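PDB 6KXD: ketosynthase from Streptomyces sp. MSC090213JE08, which probably serves as the chain length factor that pairs with a ketosynthase subunit in the type II polyketide synthase making ishigamide. Local coordinates for residues T23-V28 / Q336-L341; S29-G34 / A40-G45; K83-T88 / I149-L154; G104-A109 / I163-K168; S204-E207 / A211-W214. All blocks are in the same frame, centred on the assembly; numbering follows the deposited sequence.

Contact 1 of 5, residues T23-V28 / Q336-L341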
# COMPACT_ATOMS: atom_id res chain seq x y z
N THR B 23 7.91 -12.67 -17.77
CA THR B 23 7.77 -13.92 -18.56
C THR B 23 6.33 -14.18 -18.94
O THR B 23 6.03 -15.16 -19.62
CB THR B 23 8.36 -15.10 -17.78
OG1 THR B 23 7.51 -15.24 -16.65
CG2 THR B 23 9.79 -14.84 -17.38
N GLY B 24 5.44 -13.24 -18.61
CA GLY B 24 4.07 -13.38 -18.95
C GLY B 24 3.29 -12.13 -18.55
O GLY B 24 3.75 -11.39 -17.70
N TRP B 25 2.14 -11.96 -19.18
CA TRP B 25 1.28 -10.86 -18.85
C TRP B 25 -0.14 -11.17 -19.21
O TRP B 25 -0.45 -12.09 -19.98
CB TRP B 25 1.74 -9.59 -19.52
CG TRP B 25 1.72 -9.59 -21.00
CD1 TRP B 25 2.63 -10.15 -21.86
CD2 TRP B 25 0.71 -8.98 -21.82
NE1 TRP B 25 2.28 -9.89 -23.15
CE2 TRP B 25 1.10 -9.20 -23.17
CE3 TRP B 25 -0.45 -8.26 -21.55
CZ2 TRP B 25 0.34 -8.73 -24.23
CZ3 TRP B 25 -1.21 -7.81 -22.61
CH2 TRP B 25 -0.81 -8.04 -23.94
N SER B 26 -1.01 -10.36 -18.61
CA SER B 26 -2.37 -10.46 -18.81
C SER B 26 -2.97 -9.08 -18.65
O SER B 26 -2.37 -8.21 -18.02
CB SER B 26 -2.98 -11.43 -17.84
OG SER B 26 -4.30 -11.73 -18.27
N ALA B 27 -4.15 -8.92 -19.22
CA ALA B 27 -4.85 -7.68 -19.13
C ALA B 27 -6.33 -7.90 -19.32
O ALA B 27 -6.78 -8.73 -20.10
CB ALA B 27 -4.35 -6.69 -20.15
N VAL B 28 -7.09 -7.10 -18.59
CA VAL B 28 -8.47 -6.95 -18.80
C VAL B 28 -8.61 -5.45 -18.93
O VAL B 28 -8.15 -4.72 -18.07
CB VAL B 28 -9.30 -7.49 -17.63
CG1 VAL B 28 -10.78 -7.23 -17.85
CG2 VAL B 28 -9.04 -8.96 -17.35
N GLN B 336 0.68 0.37 -19.89
CA GLN B 336 1.79 0.90 -20.68
C GLN B 336 2.85 -0.16 -20.98
O GLN B 336 3.28 -0.31 -22.13
CB GLN B 336 2.40 2.12 -20.00
CG GLN B 336 1.44 3.28 -20.04
CD GLN B 336 1.87 4.32 -19.05
OE1 GLN B 336 1.18 4.63 -18.10
NE2 GLN B 336 3.04 4.87 -19.28
N ILE B 337 3.22 -0.91 -19.94
CA ILE B 337 4.14 -1.98 -20.05
C ILE B 337 3.53 -3.05 -20.97
O ILE B 337 4.18 -3.51 -21.86
CB ILE B 337 4.53 -2.52 -18.67
CG1 ILE B 337 5.35 -1.50 -17.87
CG2 ILE B 337 5.28 -3.82 -18.86
CD1 ILE B 337 5.58 -1.89 -16.45
N ALA B 338 2.28 -3.42 -20.75
CA ALA B 338 1.59 -4.39 -21.62
C ALA B 338 1.55 -3.92 -23.08
O ALA B 338 1.73 -4.76 -23.98
CB ALA B 338 0.22 -4.69 -21.12
N ALA B 339 1.31 -2.63 -23.34
CA ALA B 339 1.31 -2.12 -24.69
C ALA B 339 2.70 -2.33 -25.33
O ALA B 339 2.79 -2.68 -26.50
CB ALA B 339 0.88 -0.68 -24.73
N VAL B 340 3.77 -2.10 -24.57
CA VAL B 340 5.11 -2.35 -25.05
C VAL B 340 5.27 -3.83 -25.41
O VAL B 340 5.79 -4.15 -26.49
CB VAL B 340 6.20 -1.90 -24.06
CG1 VAL B 340 7.55 -2.42 -24.48
CG2 VAL B 340 6.23 -0.39 -23.89
N LEU B 341 4.79 -4.73 -24.53
CA LEU B 341 4.96 -6.13 -24.78
C LEU B 341 4.13 -6.56 -26.00
O LEU B 341 4.60 -7.41 -26.79
CB LEU B 341 4.54 -6.92 -23.54
CG LEU B 341 5.33 -6.61 -22.27
CD1 LEU B 341 4.79 -7.40 -21.08
CD2 LEU B 341 6.77 -6.90 -22.47
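At the strand-on-helix interface deep inside the chain, Trp25 of strand 20-29 lays its indole against Ala338 and Leu341 of helix 332-344. All three residues are buried, and the helix touches with positions three apart, which fall on the same flank. Each takes a different part of the ring. The CB of Ala338 abuts the six-membered ring, 3.7 Å from Trp25 CE3. Leu341 lies over the five-membered ring: its CD1 stands 4.0 Å from the centroid of that Trp25 ring, 28° off the normal, a CH-pi contact, while Leu341 CB rests near Trp25 NE1 at 3.8 Å. The carbonyl oxygen of Ala338 lies over the same face, towards the rim. Trp25 CG stands between the backbone N and the carbonyl carbon (chi1 63°), and the ring so placed offers its face to the helix. Replacing the indole by the methyl of an alanine is likely to open a gap between strand and helix and leave Leu341 CD1 without the ring it rests on. Phe236 of strand 229-240 touches both Trp25 and Leu341, and Ala39 of helix 35-44 packs on the indole as well. The strand belongs to the N-terminal half of the chain and the helix to the C-terminal half, consistent with the buried helix layer between two sheets in the thiolase fold.

Contact 2 of 5, residues S29-G34 / A40-G45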
# COMPACT_ATOMS: atom_id res chain seq x y z
N SER B 29 -9.13 -5.01 -20.04
CA SER B 29 -8.96 -3.64 -20.40
C SER B 29 -10.12 -3.17 -21.25
O SER B 29 -11.00 -3.95 -21.63
CB SER B 29 -7.66 -3.51 -21.15
OG SER B 29 -7.85 -3.94 -22.49
N PRO B 30 -10.18 -1.86 -21.60
CA PRO B 30 -11.23 -1.38 -22.49
C PRO B 30 -11.20 -2.02 -23.89
O PRO B 30 -12.17 -1.88 -24.58
CB PRO B 30 -11.00 0.13 -22.56
CG PRO B 30 -10.25 0.42 -21.26
CD PRO B 30 -9.35 -0.77 -21.07
N TYR B 31 -10.12 -2.75 -24.22
CA TYR B 31 -10.02 -3.56 -25.41
C TYR B 31 -10.75 -4.89 -25.28
O TYR B 31 -11.05 -5.47 -26.28
CB TYR B 31 -8.57 -3.85 -25.77
CG TYR B 31 -7.88 -2.63 -26.29
CD1 TYR B 31 -8.50 -1.84 -27.25
CD2 TYR B 31 -6.61 -2.27 -25.87
CE1 TYR B 31 -7.90 -0.71 -27.75
CE2 TYR B 31 -5.98 -1.14 -26.39
CZ TYR B 31 -6.64 -0.36 -27.33
OH TYR B 31 -6.10 0.78 -27.87
N GLY B 32 -11.01 -5.33 -24.05
CA GLY B 32 -11.71 -6.56 -23.83
C GLY B 32 -11.07 -7.37 -22.74
O GLY B 32 -10.23 -6.89 -21.99
N ILE B 33 -11.48 -8.63 -22.64
CA ILE B 33 -10.92 -9.48 -21.66
C ILE B 33 -9.77 -10.27 -22.26
O ILE B 33 -9.97 -11.08 -23.13
CB ILE B 33 -11.99 -10.40 -21.09
CG1 ILE B 33 -13.15 -9.59 -20.53
CG2 ILE B 33 -11.35 -11.31 -20.06
CD1 ILE B 33 -14.30 -10.41 -20.05
N GLY B 34 -8.58 -10.13 -21.69
CA GLY B 34 -7.52 -10.98 -22.00
C GLY B 34 -6.44 -10.25 -22.71
O GLY B 34 -6.70 -9.19 -23.30
N ALA B 40 -4.39 -7.07 -29.52
CA ALA B 40 -5.11 -6.69 -30.74
C ALA B 40 -5.41 -5.19 -30.74
O ALA B 40 -5.14 -4.48 -31.72
CB ALA B 40 -6.35 -7.52 -30.89
N GLY B 41 -5.91 -4.67 -29.61
CA GLY B 41 -6.32 -3.25 -29.53
C GLY B 41 -5.14 -2.30 -29.64
O GLY B 41 -5.22 -1.24 -30.29
N VAL B 42 -4.04 -2.69 -29.00
CA VAL B 42 -2.85 -1.86 -28.97
C VAL B 42 -2.24 -1.81 -30.38
O VAL B 42 -1.79 -0.75 -30.86
CB VAL B 42 -1.82 -2.37 -27.95
CG1 VAL B 42 -0.44 -1.82 -28.24
CG2 VAL B 42 -2.27 -2.02 -26.54
N ARG B 43 -2.16 -2.96 -31.02
CA ARG B 43 -1.50 -3.05 -32.31
C ARG B 43 -2.34 -2.31 -33.34
O ARG B 43 -1.80 -1.73 -34.26
CB ARG B 43 -1.32 -4.51 -32.67
CG ARG B 43 -0.12 -5.16 -32.01
CD ARG B 43 -0.37 -6.63 -32.04
NE ARG B 43 0.61 -7.36 -31.29
CZ ARG B 43 0.47 -8.62 -30.98
NH1 ARG B 43 -0.45 -9.33 -31.60
NH2 ARG B 43 1.26 -9.14 -30.06
N ALA B 44 -3.66 -2.36 -33.16
CA ALA B 44 -4.60 -1.73 -34.08
C ALA B 44 -4.71 -0.23 -33.81
O ALA B 44 -5.32 0.47 -34.63
CB ALA B 44 -5.95 -2.38 -33.96
N GLY B 45 -4.21 0.23 -32.65
CA GLY B 45 -4.50 1.55 -32.12
C GLY B 45 -5.98 1.81 -32.12
O GLY B 45 -6.44 2.88 -32.55
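A tight type I turn, Ser29 to Gly32, links strand 20-29 to the short strand 32-33, and from it Tyr31 lays its ring on Gly41 of helix 35-44. The Gly41 CA sits almost over the middle of the ring, 3.4 Å from the Tyr31 centroid and only 9° off the normal, a close CH-pi contact. Glycine makes this possible: a beta carbon at that position would run into Tyr31 CD1. Farther out over the same face come the Gly41 carbonyl carbon and the backbone N of Val42, the latter 3.6 Å from Tyr31 CE2. The Val42 CG2 methyl, beside its own backbone N, meets that same Tyr31 CE2 at 3.8 Å. The hydroxyl of Tyr31 reaches beyond the helix end to hydrogen-bond the carbonyl of Ala46, just after Gly45, whose positive phi closes the helix with a Schellman motif. With a leucine at Tyr31, the Ala46 carbonyl is likely to lose its hydroxyl partner and Gly41 its aromatic cover. The turn is braced from within by Ser29 OG, which accepts from Tyr31 N at 3.1 Å, an ST turn. Val42 also touches Ala339 and Ala342 of helix 332-344. An aromatic ring is thus packed on a helical glycine from a beta hairpin with a two-residue loop (Pro30, Tyr31), closed by Gly32 N to Ser29 O at 2.8 Å and Ser29 N to Gly32 O at 2.9 Å.

Contact 3 of 5, residues K83-T88 / I149-L154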
# COMPACT_ATOMS: atom_id res chain seq x y z
N LYS B 83 -21.59 -9.75 -4.35
CA LYS B 83 -21.23 -8.50 -3.68
C LYS B 83 -19.81 -8.07 -4.04
O LYS B 83 -19.28 -7.09 -3.49
CB LYS B 83 -21.32 -8.71 -2.17
CG LYS B 83 -22.69 -9.11 -1.64
CD LYS B 83 -23.78 -8.44 -2.40
CE LYS B 83 -25.05 -8.17 -1.62
NZ LYS B 83 -25.82 -7.11 -2.32
N MET B 84 -19.17 -8.81 -4.94
CA MET B 84 -17.77 -8.57 -5.29
C MET B 84 -17.63 -7.24 -6.00
O MET B 84 -18.36 -6.92 -6.94
CB MET B 84 -17.22 -9.66 -6.20
CG MET B 84 -15.80 -9.40 -6.64
SD MET B 84 -15.12 -10.73 -7.60
CE MET B 84 -15.11 -12.05 -6.39
N ASP B 85 -16.63 -6.48 -5.58
CA ASP B 85 -16.35 -5.21 -6.24
C ASP B 85 -15.69 -5.48 -7.59
O ASP B 85 -14.95 -6.45 -7.81
CB ASP B 85 -15.47 -4.32 -5.37
CG ASP B 85 -14.15 -4.99 -5.07
OD1 ASP B 85 -14.15 -6.10 -4.51
OD2 ASP B 85 -13.10 -4.41 -5.46
N ARG B 86 -15.91 -4.55 -8.51
CA ARG B 86 -15.44 -4.68 -9.83
C ARG B 86 -13.90 -4.71 -9.83
O ARG B 86 -13.34 -5.42 -10.61
CB ARG B 86 -16.04 -3.55 -10.65
CG ARG B 86 -15.72 -3.61 -12.13
CD ARG B 86 -16.52 -2.51 -12.77
NE ARG B 86 -16.34 -2.47 -14.19
CZ ARG B 86 -17.01 -3.22 -15.05
NH1 ARG B 86 -17.94 -4.05 -14.62
NH2 ARG B 86 -16.73 -3.14 -16.34
N LEU B 87 -13.26 -3.95 -8.94
CA LEU B 87 -11.82 -3.86 -8.91
C LEU B 87 -11.25 -5.25 -8.67
O LEU B 87 -10.44 -5.77 -9.47
CB LEU B 87 -11.37 -2.89 -7.82
CG LEU B 87 -9.86 -2.85 -7.59
CD1 LEU B 87 -9.16 -2.35 -8.84
CD2 LEU B 87 -9.53 -2.00 -6.39
N THR B 88 -11.78 -5.90 -7.64
CA THR B 88 -11.36 -7.24 -7.33
C THR B 88 -11.63 -8.14 -8.52
O THR B 88 -10.76 -8.99 -8.86
CB THR B 88 -12.02 -7.80 -6.07
OG1 THR B 88 -11.54 -7.10 -4.92
CG2 THR B 88 -11.74 -9.28 -5.91
N ILE B 149 -18.62 -5.71 2.91
CA ILE B 149 -17.53 -5.22 3.76
C ILE B 149 -16.19 -5.89 3.43
O ILE B 149 -15.18 -5.23 3.31
CB ILE B 149 -17.92 -5.37 5.25
CG1 ILE B 149 -18.99 -4.34 5.63
CG2 ILE B 149 -16.71 -5.28 6.15
CD1 ILE B 149 -19.37 -4.37 7.10
N PRO B 150 -16.10 -7.23 3.28
CA PRO B 150 -14.81 -7.85 2.97
C PRO B 150 -14.14 -7.16 1.76
O PRO B 150 -12.93 -6.72 1.78
CB PRO B 150 -15.19 -9.33 2.76
CG PRO B 150 -16.50 -9.51 3.51
CD PRO B 150 -17.21 -8.18 3.41
N PHE B 151 -14.97 -6.86 0.76
CA PHE B 151 -14.51 -6.38 -0.51
C PHE B 151 -13.93 -4.96 -0.41
O PHE B 151 -13.21 -4.55 -1.29
CB PHE B 151 -15.64 -6.45 -1.53
CG PHE B 151 -16.10 -7.86 -1.77
CD1 PHE B 151 -15.34 -8.72 -2.56
CD2 PHE B 151 -17.27 -8.35 -1.22
CE1 PHE B 151 -15.74 -10.03 -2.78
CE2 PHE B 151 -17.68 -9.65 -1.45
CZ PHE B 151 -16.91 -10.50 -2.22
N GLY B 152 -14.24 -4.23 0.66
CA GLY B 152 -13.91 -2.83 0.80
C GLY B 152 -12.43 -2.59 1.05
O GLY B 152 -11.88 -1.54 0.69
N SER B 153 -11.75 -3.57 1.64
CA SER B 153 -10.37 -3.38 2.04
C SER B 153 -9.55 -2.99 0.81
O SER B 153 -9.73 -3.54 -0.26
CB SER B 153 -9.87 -4.63 2.66
OG SER B 153 -8.71 -4.36 3.41
N LEU B 154 -8.63 -2.04 0.95
CA LEU B 154 -7.83 -1.66 -0.20
C LEU B 154 -7.00 -2.85 -0.73
O LEU B 154 -6.70 -2.87 -1.90
CB LEU B 154 -6.94 -0.46 0.16
CG LEU B 154 -7.68 0.85 0.52
CD1 LEU B 154 -6.68 1.95 0.88
CD2 LEU B 154 -8.57 1.31 -0.65
O HOH W 1 -11.61 -3.91 -3.29
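One face of the Phe151 ring rests on the backbone of Lys83 and Met84: the Met84 CA lies over the centre, 3.6 Å from the Phe151 centroid and 13° off the normal, a CH-pi contact, and the Lys83 carbonyl group lies nearer the rim, its O 3.3 Å from Phe151 CD2. The Met84 and Phe151 side chains cross at about a right angle, with Met84 CB 3.7 Å from Phe151 CE1. Asp85 OD1 meets the ring obliquely and comes to 3.4 Å from Phe151 CB; the carboxylate and ring planes are 53° apart. The ring of His156 also meets Phe151. Asp85 is the N-cap of helix 86-99. Its OD2 accepts from Thr88 N at 3.0 Å, met from above the carboxylate plane, whereas its OD1 takes the Thr88 OG1 hydroxyl through the syn lone pair at 2.8 Å. With CG between the backbone N and the carbonyl carbon (chi1 60°), the Asp85 carboxylate turns back over the first turn of the helix while OD1 still reaches Phe151 CB. A water joins the two segments, 2.7 Å from Asp85 OD2 and 2.6 Å from Phe151 O, although it has more acceptors around it than protons to give. The Thr88 hydroxyl is also bonded to His156 ND1. The weakly bonded helical turn 149-152 that carries Phe151 also meets the ketosynthase subunit of the assembly, Ile149 packing on Leu207 and Pro150 on Thr270 of that chain.

Contact 4 of 5, residues G104-A109 / I163-K168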
# COMPACT_ATOMS: atom_id res chain seq x y z
N GLY B 104 -7.78 -23.11 -19.08
CA GLY B 104 -7.86 -23.19 -17.64
C GLY B 104 -6.81 -24.10 -17.04
O GLY B 104 -6.82 -24.32 -15.83
N ASN B 105 -5.89 -24.59 -17.88
CA ASN B 105 -4.70 -25.30 -17.47
C ASN B 105 -3.76 -24.33 -16.75
O ASN B 105 -3.72 -23.12 -17.02
CB ASN B 105 -3.98 -25.97 -18.65
CG ASN B 105 -4.93 -26.77 -19.52
OD1 ASN B 105 -5.86 -27.38 -19.01
ND2 ASN B 105 -4.71 -26.76 -20.82
N ARG B 106 -2.93 -24.89 -15.89
CA ARG B 106 -2.03 -24.12 -15.10
C ARG B 106 -0.78 -23.86 -15.95
O ARG B 106 -0.01 -24.79 -16.19
CB ARG B 106 -1.72 -24.88 -13.81
CG ARG B 106 -1.22 -24.06 -12.63
CD ARG B 106 -1.93 -24.53 -11.36
NE ARG B 106 -2.40 -23.38 -10.61
CZ ARG B 106 -3.67 -22.95 -10.53
NH1 ARG B 106 -4.68 -23.81 -10.68
NH2 ARG B 106 -3.91 -21.67 -10.26
N ALA B 107 -0.58 -22.60 -16.36
CA ALA B 107 0.52 -22.22 -17.21
C ALA B 107 1.74 -21.81 -16.37
O ALA B 107 2.87 -21.91 -16.84
CB ALA B 107 0.13 -21.12 -18.15
N VAL B 108 1.50 -21.33 -15.15
CA VAL B 108 2.56 -20.83 -14.34
C VAL B 108 2.58 -21.63 -13.04
O VAL B 108 1.58 -21.72 -12.38
CB VAL B 108 2.36 -19.32 -14.05
CG1 VAL B 108 3.32 -18.84 -12.99
CG2 VAL B 108 2.45 -18.51 -15.32
N ALA B 109 3.73 -22.18 -12.71
CA ALA B 109 3.91 -22.90 -11.48
C ALA B 109 4.10 -21.85 -10.39
O ALA B 109 5.03 -21.07 -10.46
CB ALA B 109 5.11 -23.81 -11.56
N ILE B 163 -6.17 -15.93 -2.51
CA ILE B 163 -7.16 -16.96 -2.10
C ILE B 163 -7.44 -17.81 -3.33
O ILE B 163 -7.40 -19.02 -3.26
CB ILE B 163 -8.44 -16.35 -1.53
CG1 ILE B 163 -8.16 -15.73 -0.16
CG2 ILE B 163 -9.61 -17.35 -1.48
CD1 ILE B 163 -9.22 -14.77 0.26
N ARG B 164 -7.68 -17.13 -4.45
CA ARG B 164 -8.08 -17.77 -5.68
C ARG B 164 -7.01 -18.77 -6.16
O ARG B 164 -7.38 -19.82 -6.60
CB ARG B 164 -8.36 -16.73 -6.76
CG ARG B 164 -8.89 -17.34 -8.05
CD ARG B 164 -9.33 -16.26 -8.99
NE ARG B 164 -9.95 -16.79 -10.18
CZ ARG B 164 -11.19 -17.17 -10.25
NH1 ARG B 164 -11.91 -17.17 -9.14
NH2 ARG B 164 -11.68 -17.61 -11.38
N HIS B 165 -5.72 -18.43 -6.08
CA HIS B 165 -4.65 -19.22 -6.68
C HIS B 165 -3.76 -19.86 -5.62
O HIS B 165 -2.62 -20.27 -5.95
CB HIS B 165 -3.83 -18.36 -7.62
CG HIS B 165 -4.66 -17.91 -8.75
ND1 HIS B 165 -5.14 -18.80 -9.74
CD2 HIS B 165 -5.14 -16.69 -9.06
CE1 HIS B 165 -5.88 -18.12 -10.58
NE2 HIS B 165 -5.92 -16.82 -10.17
N ASP B 166 -4.22 -19.82 -4.37
CA ASP B 166 -3.48 -20.35 -3.26
C ASP B 166 -2.06 -19.80 -3.24
O ASP B 166 -1.05 -20.55 -3.27
CB ASP B 166 -3.50 -21.88 -3.29
CG ASP B 166 -3.30 -22.48 -1.91
OD1 ASP B 166 -3.05 -21.70 -0.97
OD2 ASP B 166 -3.38 -23.71 -1.77
N LEU B 167 -1.94 -18.46 -3.12
CA LEU B 167 -0.66 -17.84 -3.05
C LEU B 167 -0.37 -17.39 -1.62
O LEU B 167 -0.68 -16.27 -1.19
CB LEU B 167 -0.63 -16.67 -4.05
CG LEU B 167 -0.99 -17.03 -5.49
CD1 LEU B 167 -1.08 -15.80 -6.36
CD2 LEU B 167 0.02 -17.99 -6.11
N LYS B 168 0.35 -18.25 -0.88
CA LYS B 168 0.69 -17.97 0.49
C LYS B 168 1.91 -17.06 0.64
O LYS B 168 2.30 -16.73 1.75
CB LYS B 168 0.91 -19.28 1.24
CG LYS B 168 -0.33 -20.15 1.35
CD LYS B 168 -0.06 -21.44 2.12
CE LYS B 168 -0.78 -22.62 1.53
NZ LYS B 168 -2.24 -22.41 1.51
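The polar approach across this contact is between Arg106 and His165: Arg106 NH2 comes to 3.2 Å from His165 ND1. The ring nitrogen lies at the guanidinium edge, in its plane, and NH2 at the imidazole edge, near that ring's plane: an edge-to-edge approach, the planes 54° apart. Bends at chi2 (137°) and chi3 (-134°) bring the end of the long Arg106 chain round to the imidazole from its exposed position in the loop. The other ring nitrogen, His165 NE2, is hydrogen-bonded to Ser95 OG of helix 86-99, which helps to set the rotation of the ring. Within 163-168, the CG of Arg164 lies 3.7 Å above the His165 ring plane, offset towards the rim. A salt bridge also forms there, Lys168 NZ meeting the syn lone pair of Asp166 OD1 at 2.7 Å. Asp166 has positive phi and closes helix 156-165 with a Schellman motif. The loop carrying Arg106 runs from helix 86-99 to strand 114-119 and is tied back to the former by backbone bonds of Ala107 and Val108 with Leu99. Arg164 touches Leu92 and salt-bridges Asp96 of helix 86-99, His165 touches Asp96 and Leu99, and Lys168 O bonds Arg279 of the partner ketosynthase chain.

Contact 5 of 5, residues S204-E207 / A211-W214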
# COMPACT_ATOMS: atom_id res chain seq x y z
N SER B 204 -1.43 -3.67 -11.74
CA SER B 204 -2.19 -2.62 -11.13
C SER B 204 -3.58 -2.63 -11.73
O SER B 204 -3.77 -3.23 -12.82
CB SER B 204 -1.41 -1.33 -11.28
OG SER B 204 -1.29 -0.95 -12.64
N ALA B 205 -4.55 -1.95 -11.08
CA ALA B 205 -5.93 -2.12 -11.48
C ALA B 205 -6.74 -0.90 -11.09
O ALA B 205 -6.50 -0.36 -10.02
CB ALA B 205 -6.52 -3.34 -10.86
N GLU B 206 -7.74 -0.59 -11.91
CA GLU B 206 -8.65 0.48 -11.59
C GLU B 206 -10.03 0.10 -12.11
O GLU B 206 -10.16 -0.30 -13.24
CB GLU B 206 -8.19 1.74 -12.32
CG GLU B 206 -8.92 3.01 -11.92
CD GLU B 206 -8.46 3.68 -10.63
OE1 GLU B 206 -7.23 3.75 -10.38
OE2 GLU B 206 -9.34 4.06 -9.82
N GLU B 207 -11.04 0.18 -11.26
CA GLU B 207 -12.37 -0.08 -11.71
C GLU B 207 -13.00 1.24 -12.18
O GLU B 207 -12.67 2.31 -11.70
CB GLU B 207 -13.23 -0.69 -10.61
CG GLU B 207 -13.59 0.32 -9.53
CD GLU B 207 -14.41 -0.18 -8.37
OE1 GLU B 207 -14.64 -1.43 -8.27
OE2 GLU B 207 -14.76 0.65 -7.52
N ALA B 211 -18.70 6.60 -8.63
CA ALA B 211 -18.04 7.35 -7.58
C ALA B 211 -16.71 7.93 -8.08
O ALA B 211 -16.43 9.18 -7.99
CB ALA B 211 -17.88 6.51 -6.35
N HIS B 212 -15.87 7.04 -8.60
CA HIS B 212 -14.61 7.40 -9.24
C HIS B 212 -14.80 8.52 -10.27
O HIS B 212 -14.08 9.51 -10.24
CB HIS B 212 -13.98 6.17 -9.88
CG HIS B 212 -12.64 6.44 -10.45
ND1 HIS B 212 -12.36 6.23 -11.77
CD2 HIS B 212 -11.54 6.98 -9.89
CE1 HIS B 212 -11.12 6.58 -11.99
NE2 HIS B 212 -10.60 7.05 -10.87
N ALA B 213 -15.75 8.32 -11.19
CA ALA B 213 -15.98 9.28 -12.24
C ALA B 213 -16.32 10.65 -11.64
O ALA B 213 -15.75 11.65 -12.03
CB ALA B 213 -17.05 8.83 -13.20
N TRP B 214 -17.24 10.67 -10.67
CA TRP B 214 -17.63 11.96 -10.03
C TRP B 214 -16.47 12.55 -9.23
O TRP B 214 -16.24 13.75 -9.28
CB TRP B 214 -18.89 11.72 -9.17
CG TRP B 214 -20.11 11.70 -10.02
CD1 TRP B 214 -20.90 10.64 -10.34
CD2 TRP B 214 -20.67 12.84 -10.70
NE1 TRP B 214 -21.91 11.04 -11.17
CE2 TRP B 214 -21.80 12.38 -11.41
CE3 TRP B 214 -20.32 14.20 -10.78
CZ2 TRP B 214 -22.59 13.23 -12.18
CZ3 TRP B 214 -21.10 15.04 -11.55
CH2 TRP B 214 -22.20 14.55 -12.25
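Glu206 OE1 is gripped by two donors, the hydroxyl of Thr121 and the backbone N of Ala330, while the other oxygen of the same carboxylate faces His212 across the contact. Glu206 OE2 stands 3.4 Å above the plane of the imidazole, offset towards its rim, and also 3.4 Å from His212 NE2. An oxygen over the ring face is badly placed for an N-H that lies in the ring plane, so this approach makes no hydrogen bond. The carboxylate and ring planes are 23° apart, though the side chains as a whole cross at about a right angle. Glu206 CG leaves opposite the backbone N (chi1 -171°) and the chain then folds at chi2, 80°, to bring OE2 over the rim of the ring. The Glu207 carbonyl O, oblique to the ring, lies 3.9 Å from His212 ND1, without a hydrogen bond between them. The carboxylate of Glu207 turns to other partners: OE2 to Ser124 OG and OE1 to Leu87 N at the start of helix 86-99. His212 N is tied to Ser209 OG. This is a strand-to-helix connection: Glu206 ends strand 199-206, Glu207 follows it, and a short link leads into helix 210-219 with His212; all three are buried. The strand runs parallel to strand 114-119 and antiparallel to strand 229-240, while Leu125 of helix 125-137 packs on His212 and Trp214 packs on Pro132 of the ketosynthase subunit.

Overall arrangement
Contacts 1 and 5 are fully buried; contacts 2, 3 and 4 are partly so. Contact 1 is apolar and closes a long loop in which the other four are nested. Contact 2 adjoins it, with centres about 11 Å apart: strands 20-29 and 32-33 are neighbours, Ala27 O probably bonds Gly34 N, and Val42 packs on Ala339. Carbon meets a ring face in contacts 1 to 3, a carboxylate oxygen in contact 5; contact 3 adds a water and a helix cap. Contacts 3 and 5 touch at the start of helix 86-99, where Leu87 also packs on Ala205. Contact 4, farthest from the chain centre, relies on polar groups; like contacts 3 and 5, it has residues reaching the partner ketosynthase.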